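Local coordinates for ATP-dependent Clp protease proteolytic subunit (Listeria monocytogenes, PDB 4JCQ) that forms the heptameric rings of a serine peptidase of the S14 family, two of which stack around a central cavity that probably degrades misfolded proteins together with ATP-driven partners, at the interface of chains A and B. Residues are numbered along the deposited sequence; one frame, centred on the assembly and turned at random. Chains: chain A/B, ATP-dependent Clp protease proteolytic subunit.

The interface of chains A and B. Residues chain A 76; chain B 56, 108, 183-186, 189.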
ATOM      1  N   PHE A  76     -23.891 -10.574 -21.718  1.00 32.81           N
ATOM      2  CA  PHE A  76     -24.339 -11.654 -20.832  1.00 35.12           C
ATOM      3  C   PHE A  76     -25.355 -11.199 -19.783  1.00 35.43           C
ATOM      4  O   PHE A  76     -26.374 -11.860 -19.574  1.00 34.55           O
ATOM      5  CB  PHE A  76     -23.137 -12.334 -20.159  1.00 35.64           C
ATOM      6  CG  PHE A  76     -23.509 -13.440 -19.210  1.00 38.17           C
ATOM      7  CD1 PHE A  76     -23.891 -14.690 -19.690  1.00 39.21           C
ATOM      8  CD2 PHE A  76     -23.466 -13.237 -17.833  1.00 38.40           C
ATOM      9  CE1 PHE A  76     -24.232 -15.712 -18.815  1.00 40.19           C
ATOM     10  CE2 PHE A  76     -23.805 -14.256 -16.954  1.00 40.05           C
ATOM     11  CZ  PHE A  76     -24.188 -15.495 -17.446  1.00 41.35           C
TER
ATOM     12  N   PHE B  56     -16.170 -17.766 -13.309  1.00 19.71           N
ATOM     13  CA  PHE B  56     -15.753 -17.256 -14.615  1.00 19.45           C
ATOM     14  C   PHE B  56     -14.236 -17.366 -14.721  1.00 19.27           C
ATOM     15  O   PHE B  56     -13.511 -16.844 -13.869  1.00 19.88           O
ATOM     16  CB  PHE B  56     -16.198 -15.801 -14.813  1.00 19.62           C
ATOM     17  CG  PHE B  56     -17.688 -15.628 -14.958  1.00 20.74           C
ATOM     18  CD1 PHE B  56     -18.500 -15.488 -13.837  1.00 21.95           C
ATOM     19  CD2 PHE B  56     -18.279 -15.589 -16.218  1.00 21.02           C
ATOM     20  CE1 PHE B  56     -19.873 -15.324 -13.968  1.00 23.32           C
ATOM     21  CE2 PHE B  56     -19.651 -15.424 -16.357  1.00 21.71           C
ATOM     22  CZ  PHE B  56     -20.449 -15.292 -15.229  1.00 22.02           C
ATOM     23  N   LEU B 108     -18.662 -18.436 -22.823  1.00 19.40           N
ATOM     24  CA  LEU B 108     -19.056 -17.237 -23.545  1.00 19.84           C
ATOM     25  C   LEU B 108     -18.507 -17.352 -24.976  1.00 19.71           C
ATOM     26  O   LEU B 108     -17.517 -18.054 -25.194  1.00 20.35           O
ATOM     27  CB  LEU B 108     -18.538 -15.990 -22.817  1.00 19.80           C
ATOM     28  CG  LEU B 108     -19.468 -15.261 -21.826  1.00 20.54           C
ATOM     29  CD1 LEU B 108     -20.593 -16.119 -21.255  1.00 20.63           C
ATOM     30  CD2 LEU B 108     -18.677 -14.601 -20.705  1.00 20.08           C
ATOM     31  N   ILE B 183     -23.057 -20.120 -24.328  1.00 29.37           N
ATOM     32  CA  ILE B 183     -24.110 -19.195 -23.909  1.00 31.08           C
ATOM     33  C   ILE B 183     -23.744 -17.737 -24.185  1.00 31.18           C
ATOM     34  O   ILE B 183     -22.575 -17.354 -24.100  1.00 28.93           O
ATOM     35  CB  ILE B 183     -24.487 -19.378 -22.417  1.00 32.81           C
ATOM     36  CG1 ILE B 183     -23.243 -19.292 -21.519  1.00 32.44           C
ATOM     37  CG2 ILE B 183     -25.225 -20.698 -22.215  1.00 35.05           C
ATOM     38  CD1 ILE B 183     -23.544 -19.095 -20.048  1.00 34.46           C
ATOM     39  N   GLU B 184     -24.753 -16.939 -24.521  1.00 32.71           N
ATOM     40  CA  GLU B 184     -24.565 -15.516 -24.790  1.00 36.01           C
ATOM     41  C   GLU B 184     -25.249 -14.659 -23.726  1.00 37.03           C
ATOM     42  O   GLU B 184     -24.782 -13.564 -23.411  1.00 31.74           O
ATOM     43  CB  GLU B 184     -25.101 -15.161 -26.182  1.00 41.32           C
ATOM     44  CG  GLU B 184     -24.631 -13.812 -26.714  1.00 46.02           C
ATOM     45  CD  GLU B 184     -25.312 -13.412 -28.011  1.00 54.83           C
ATOM     46  OE1 GLU B 184     -25.594 -12.207 -28.182  1.00 56.62           O
ATOM     47  OE2 GLU B 184     -25.570 -14.295 -28.859  1.00 60.18           O
ATOM     48  N   ASN B 185     -26.348 -15.170 -23.176  1.00 39.28           N
ATOM     49  CA  ASN B 185     -27.155 -14.440 -22.198  1.00 44.12           C
ATOM     50  C   ASN B 185     -27.344 -15.200 -20.884  1.00 48.99           C
ATOM     51  O   ASN B 185     -26.929 -16.356 -20.759  1.00 48.53           O
ATOM     52  CB  ASN B 185     -28.520 -14.083 -22.800  1.00 47.57           C
ATOM     53  CG  ASN B 185     -28.406 -13.194 -24.024  1.00 49.52           C
ATOM     54  OD1 ASN B 185     -28.784 -13.591 -25.126  1.00 53.90           O
ATOM     55  ND2 ASN B 185     -27.882 -11.987 -23.840  1.00 50.34           N
ATOM     56  N   ARG B 186     -27.977 -14.537 -19.916  1.00 53.29           N
ATOM     57  CA  ARG B 186     -28.232 -15.098 -18.585  1.00 59.10           C
ATOM     58  C   ARG B 186     -29.124 -16.335 -18.578  1.00 64.01           C
ATOM     59  O   ARG B 186     -28.884 -17.271 -17.812  1.00 68.21           O
ATOM     60  CB  ARG B 186     -28.838 -14.033 -17.666  1.00 58.39           C
ATOM     61  CG  ARG B 186     -27.833 -13.322 -16.780  1.00 52.41           C
ATOM     62  CD  ARG B 186     -27.459 -14.166 -15.572  1.00 50.32           C
ATOM     63  NE  ARG B 186     -26.454 -13.507 -14.743  1.00 45.87           N
ATOM     64  CZ  ARG B 186     -25.717 -14.118 -13.820  1.00 44.47           C
ATOM     65  NH1 ARG B 186     -25.856 -15.419 -13.595  1.00 43.97           N
ATOM     66  NH2 ARG B 186     -24.830 -13.425 -13.122  1.00 41.86           N
ATOM     67  N   LEU B 189     -27.794 -19.915 -18.658  1.00 79.02           N
ATOM     68  CA  LEU B 189     -27.167 -20.429 -17.440  1.00 81.09           C
ATOM     69  C   LEU B 189     -28.227 -20.789 -16.387  1.00 92.19           C
ATOM     70  O   LEU B 189     -27.993 -20.660 -15.181  1.00 96.06           O
ATOM     71  CB  LEU B 189     -26.169 -19.396 -16.892  1.00 73.70           C
ATOM     72  CG  LEU B 189     -25.120 -19.798 -15.848  1.00 63.52           C
ATOM     73  CD1 LEU B 189     -24.030 -20.665 -16.458  1.00 48.88           C
ATOM     74  CD2 LEU B 189     -24.510 -18.562 -15.201  1.00 58.51           C
TER
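At the subunit-subunit contact within the heptameric ring of ClpP, A:Phe76, the last residue of helix 64-76, inserts its benzyl group into a mostly apolar pocket on chain B. The neighbour hides 134 Å² of its surface. CG stands anti to the backbone N (chi1 179°), which directs the ring into the pocket. B:Arg186 crosses one face: its CG lies 4.1 Å above the ring plane, nearer the ring's margin than its centre. The chain then bends at chi2 (-79°) and brings NE to 3.5 Å from A:Phe76 CE2. Ring and guanidinium planes are 45° apart, tilted instead of stacked flat. At the edge, B:Leu189 CD2 lies in the ring plane, 3.8 Å from A:Phe76 CZ, while B:Ile183 CD1, modestly out of plane, approaches A:Phe76 CE1 at 3.7 Å. From the face opposite B:Arg186, near the rim, B:Phe56 points the edge of its own ring, through CZ, at A:Phe76 CE2 (3.9 Å), and B:Leu108 CD1 touches A:Phe76 CD1; the ring is thus held between two sides. The carbonyl O of B:Asn185 sits above the rim on the B:Arg186 side, 3.4 Å from A:Phe76 CE1. The carbonyl O of A:Phe76 and the amide N of B:Arg186 are close, but the N-H points elsewhere, so this patch rests mainly on side-chain packing. In chain B the pocket joins strands 53-59 and 105-108 to the C-terminal loop and 3-10 helix 186-189, with its centre about 21 Å from the catalytic nucleophile B:Ser91.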